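Local coordinates for protein phosphothreonine lyase ospF (Shigella flexneri, PDB 3I0U) that probably removes phosphate from phosphothreonine in host signalling proteins by beta-elimination, as a secreted type III effector of the lyase class, at residues S143-S146 with A147-H151; V91-A94 with F95-S99. All blocks are in the same frame, centred on the assembly; numbering follows the deposited sequence.

Contact 1 is the turn from a loop into helix 147-166, and contact 2 lies wholly on helix 91-102. They lie on opposite sides of the chain's centre, 27 Å apart between centres and about 16 Å between nearest atoms, so they do not touch. Helix 147-166 nevertheless connects them. Contact 1 is its N-terminal cap, packed near helices 11-22 and 211-217, whereas Leu160 and Leu164, further along the same helix, receive Leu98 of contact 2, with Ile97 also reaching Leu164. Contact 2 comes first along the sequence, and its helix also packs against strand 111-115 of the antiparallel sheet. The model is an apo structure, with no ligand to relate either contact to.

Contact 1 (S143-S146 with A147-H151); sequences SQYS and ALLLH
Ser146 is the N-cap of helix 147-166: its OG accepts from Leu149 N at 3.2 Å, fairly straight, 161° at the hydrogen. The cap works because OG stands between the backbone N and the carbonyl carbon (chi1 73°), swung over the first turn toward Leu149 N. The carbonyl of the same serine opens the regular pattern, since Ser146 O takes Leu150 N at 3.1 Å, almost perfectly straight at the hydrogen (177°). One residue thus serves two successive amides, one through its side chain and one through its main chain.

Tyr145, just before the cap, faces the first turn, with two leucines against it. Its CB lies 3.8 Å from Leu150 CG, the two side chains crossing at about a right angle, while Leu149 CD1 approaches Tyr145 CD1 obliquely.

Further out, Asp139 OD2 is hydrogen-bonded to Ser146 OG and so helps hold the capping hydroxyl in place. Asp80 OD2 bonds the Tyr145 hydroxyl, tying the loop to the start of strand 80-84, and Phe212 of helix 211-217 meets both the tyrosine ring and Leu150. Leu150 CG lies 3.4 Å from Ser146 O, the oxygen that accepts from Leu150 N.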
loop_
_atom_site.group_PDB
_atom_site.type_symbol
_atom_site.label_atom_id
_atom_site.label_comp_id
_atom_site.label_asym_id
_atom_site.label_seq_id
_atom_site.Cartn_x
_atom_site.Cartn_y
_atom_site.Cartn_z
ATOM N N SER A 143 -6.203 -2.563 -18.697
ATOM C CA SER A 143 -6.097 -2.272 -17.283
ATOM C C SER A 143 -5.757 -3.499 -16.392
ATOM O O SER A 143 -6.235 -3.608 -15.259
ATOM C CB SER A 143 -7.378 -1.566 -16.822
ATOM O OG SER A 143 -7.538 -0.323 -17.529
ATOM N N GLN A 144 -4.921 -4.412 -16.903
ATOM C CA GLN A 144 -4.640 -5.681 -16.225
ATOM C C GLN A 144 -3.369 -5.665 -15.390
ATOM O O GLN A 144 -2.549 -4.743 -15.463
ATOM C CB GLN A 144 -4.606 -6.840 -17.219
ATOM C CG GLN A 144 -5.916 -7.131 -17.883
ATOM C CD GLN A 144 -6.006 -8.585 -18.281
ATOM O OE1 GLN A 144 -5.674 -8.979 -19.430
ATOM N NE2 GLN A 144 -6.417 -9.417 -17.321
ATOM N N TYR A 145 -3.217 -6.710 -14.595
ATOM C CA TYR A 145 -2.057 -6.864 -13.756
ATOM C C TYR A 145 -1.172 -7.983 -14.233
ATOM O O TYR A 145 -1.661 -9.061 -14.530
ATOM C CB TYR A 145 -2.524 -7.178 -12.364
ATOM C CG TYR A 145 -3.317 -6.069 -11.747
ATOM C CD1 TYR A 145 -2.739 -4.821 -11.533
ATOM C CD2 TYR A 145 -4.640 -6.268 -11.340
ATOM C CE1 TYR A 145 -3.449 -3.800 -10.938
ATOM C CE2 TYR A 145 -5.362 -5.250 -10.726
ATOM C CZ TYR A 145 -4.750 -4.023 -10.530
ATOM O OH TYR A 145 -5.421 -2.986 -9.934
ATOM N N SER A 146 0.132 -7.728 -14.284
ATOM C CA SER A 146 1.078 -8.774 -14.603
ATOM C C SER A 146 1.304 -9.596 -13.375
ATOM O O SER A 146 1.133 -9.114 -12.271
ATOM C CB SER A 146 2.391 -8.191 -15.083
ATOM O OG SER A 146 3.089 -7.642 -14.011
ATOM N N ALA A 147 1.721 -10.838 -13.574
ATOM C CA ALA A 147 2.030 -11.735 -12.470
ATOM C C ALA A 147 3.155 -11.257 -11.512
ATOM O O ALA A 147 3.124 -11.573 -10.326
ATOM C CB ALA A 147 2.327 -13.091 -13.001
ATOM N N LEU A 148 4.120 -10.499 -12.040
ATOM C CA LEU A 148 5.284 -10.070 -11.287
ATOM C C LEU A 148 4.833 -8.991 -10.391
ATOM O O LEU A 148 5.213 -8.979 -9.202
ATOM C CB LEU A 148 6.355 -9.454 -12.175
ATOM C CG LEU A 148 7.857 -9.616 -11.892
ATOM C CD1 LEU A 148 8.575 -8.456 -12.506
ATOM C CD2 LEU A 148 8.272 -9.764 -10.443
ATOM N N LEU A 149 4.023 -8.080 -10.955
ATOM C CA LEU A 149 3.472 -6.977 -10.180
ATOM C C LEU A 149 2.748 -7.571 -8.987
ATOM O O LEU A 149 3.079 -7.265 -7.853
ATOM C CB LEU A 149 2.520 -6.137 -11.026
ATOM C CG LEU A 149 2.348 -4.613 -10.782
ATOM C CD1 LEU A 149 0.889 -4.240 -10.893
ATOM C CD2 LEU A 149 2.892 -4.112 -9.445
ATOM N N LEU A 150 1.802 -8.466 -9.267
ATOM C CA LEU A 150 1.024 -9.133 -8.228
ATOM C C LEU A 150 1.845 -9.889 -7.207
ATOM O O LEU A 150 1.502 -9.895 -6.030
ATOM C CB LEU A 150 -0.000 -10.079 -8.831
ATOM C CG LEU A 150 -1.083 -9.436 -9.685
ATOM C CD1 LEU A 150 -1.870 -10.517 -10.380
ATOM C CD2 LEU A 150 -1.988 -8.544 -8.834
ATOM N N HIS A 151 2.924 -10.509 -7.659
ATOM C CA HIS A 151 3.856 -11.140 -6.766
ATOM C C HIS A 151 4.502 -10.067 -5.898
ATOM O O HIS A 151 4.435 -10.157 -4.667
ATOM C CB HIS A 151 4.899 -11.940 -7.526
ATOM C CG HIS A 151 5.814 -12.708 -6.635
ATOM N ND1 HIS A 151 5.360 -13.640 -5.725
ATOM C CD2 HIS A 151 7.159 -12.670 -6.495
ATOM C CE1 HIS A 151 6.389 -14.149 -5.072
ATOM N NE2 HIS A 151 7.492 -13.581 -5.523
#

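Contact 2 (V91-A94 with F95-S99); sequences VPLA and FQILS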
loop_
_atom_site.group_PDB
_atom_site.type_symbol
_atom_site.label_atom_id
_atom_site.label_comp_id
_atom_site.label_asym_id
_atom_site.label_seq_id
_atom_site.Cartn_x
_atom_site.Cartn_y
_atom_site.Cartn_z
ATOM N N VAL A 91 1.132 6.118 15.113
ATOM C CA VAL A 91 1.208 6.484 13.715
ATOM C C VAL A 91 2.550 7.068 13.186
ATOM O O VAL A 91 3.099 6.522 12.222
ATOM C CB VAL A 91 -0.051 7.263 13.273
ATOM C CG1 VAL A 91 0.083 7.732 11.878
ATOM C CG2 VAL A 91 -1.262 6.365 13.362
ATOM N N PRO A 92 3.069 8.161 13.783
ATOM C CA PRO A 92 4.381 8.618 13.320
ATOM C C PRO A 92 5.484 7.584 13.425
ATOM O O PRO A 92 6.298 7.463 12.489
ATOM C CB PRO A 92 4.669 9.807 14.253
ATOM C CG PRO A 92 3.332 10.307 14.586
ATOM C CD PRO A 92 2.544 9.075 14.820
ATOM N N LEU A 93 5.485 6.836 14.531
ATOM C CA LEU A 93 6.437 5.746 14.717
ATOM C C LEU A 93 6.351 4.740 13.594
ATOM O O LEU A 93 7.365 4.410 13.014
ATOM C CB LEU A 93 6.216 5.035 16.042
ATOM C CG LEU A 93 7.358 4.167 16.504
ATOM C CD1 LEU A 93 8.589 5.059 16.844
ATOM C CD2 LEU A 93 6.786 3.490 17.713
ATOM N N ALA A 94 5.131 4.305 13.284
ATOM C CA ALA A 94 4.882 3.344 12.248
ATOM C C ALA A 94 5.297 3.849 10.885
ATOM O O ALA A 94 5.692 3.088 10.064
ATOM C CB ALA A 94 3.419 2.969 12.234
ATOM N N PHE A 95 5.180 5.146 10.648
ATOM C CA PHE A 95 5.668 5.712 9.425
ATOM C C PHE A 95 7.179 5.580 9.372
ATOM O O PHE A 95 7.723 5.239 8.352
ATOM C CB PHE A 95 5.235 7.176 9.261
ATOM C CG PHE A 95 5.935 7.871 8.130
ATOM C CD1 PHE A 95 5.517 7.663 6.824
ATOM C CD2 PHE A 95 7.050 8.692 8.363
ATOM C CE1 PHE A 95 6.181 8.276 5.767
ATOM C CE2 PHE A 95 7.741 9.297 7.338
ATOM C CZ PHE A 95 7.323 9.121 6.050
ATOM N N GLN A 96 7.860 5.863 10.470
ATOM C CA GLN A 96 9.321 5.796 10.463
ATOM C C GLN A 96 9.790 4.384 10.202
ATOM O O GLN A 96 10.727 4.166 9.429
ATOM C CB GLN A 96 9.912 6.340 11.771
ATOM C CG GLN A 96 11.383 5.967 12.010
ATOM C CD GLN A 96 12.050 6.867 13.051
ATOM O OE1 GLN A 96 11.733 6.811 14.268
ATOM N NE2 GLN A 96 12.976 7.740 12.577
ATOM N N ILE A 97 9.092 3.439 10.806
ATOM C CA ILE A 97 9.349 2.047 10.572
ATOM C C ILE A 97 9.089 1.619 9.113
ATOM O O ILE A 97 9.869 0.849 8.537
ATOM C CB ILE A 97 8.557 1.207 11.590
ATOM C CG1 ILE A 97 9.233 1.328 12.967
ATOM C CG2 ILE A 97 8.332 -0.289 11.100
ATOM C CD1 ILE A 97 8.348 0.928 14.038
ATOM N N LEU A 98 8.039 2.153 8.518
ATOM C CA LEU A 98 7.652 1.805 7.159
ATOM C C LEU A 98 8.245 2.672 6.029
ATOM O O LEU A 98 8.144 2.297 4.856
ATOM C CB LEU A 98 6.128 1.732 7.024
ATOM C CG LEU A 98 5.458 0.644 7.887
ATOM C CD1 LEU A 98 3.985 0.556 7.635
ATOM C CD2 LEU A 98 6.100 -0.722 7.689
ATOM N N SER A 99 8.916 3.776 6.366
ATOM C CA SER A 99 9.278 4.731 5.316
ATOM C C SER A 99 10.286 4.128 4.344
ATOM O O SER A 99 10.203 4.380 3.149
ATOM C CB SER A 99 9.765 6.090 5.861
ATOM O OG SER A 99 10.713 5.909 6.915
#
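Val91 O accepts from Phe95 N at 2.9 Å, the shortest of four i to i+4 bonds that make this the first turns of an alpha-helix, 91-102. The next three carbonyls, of Pro92, Leu93 and Ala94, take the amides of Gln96, Ile97 and Leu98. Leu93 O meets its donor in the carbonyl plane; at Ala94 O the donor Leu98 N is tilted 32° from it, and the bond is less straight at the hydrogen (144°).

Side chains lie close to these same oxygens. Leu98 CG sits 3.3 Å from Ala94 O, and Phe95 CB is 3.4 Å from Pro92 O, which lies near the plane of the phenyl ring at its edge. With CG anti to the backbone N (chi1 169°), the ring leads away from the first turn to Trp112 and Ile114 of strand 111-115, while Ser99 CB rests over one face, toward the rim. Ser99 OG donates to Gln96 O at 3.1 Å from above the carbonyl plane. Leu93 CG and Ile97 CD1 meet only loosely, at 4.2 Å.

Cohesion between the two segments is therefore mainly backbone hydrogen bonding, while Phe95 packs on strand 111-115 and helix 39-44, and Ile97 and Leu98 pack on helix 147-166.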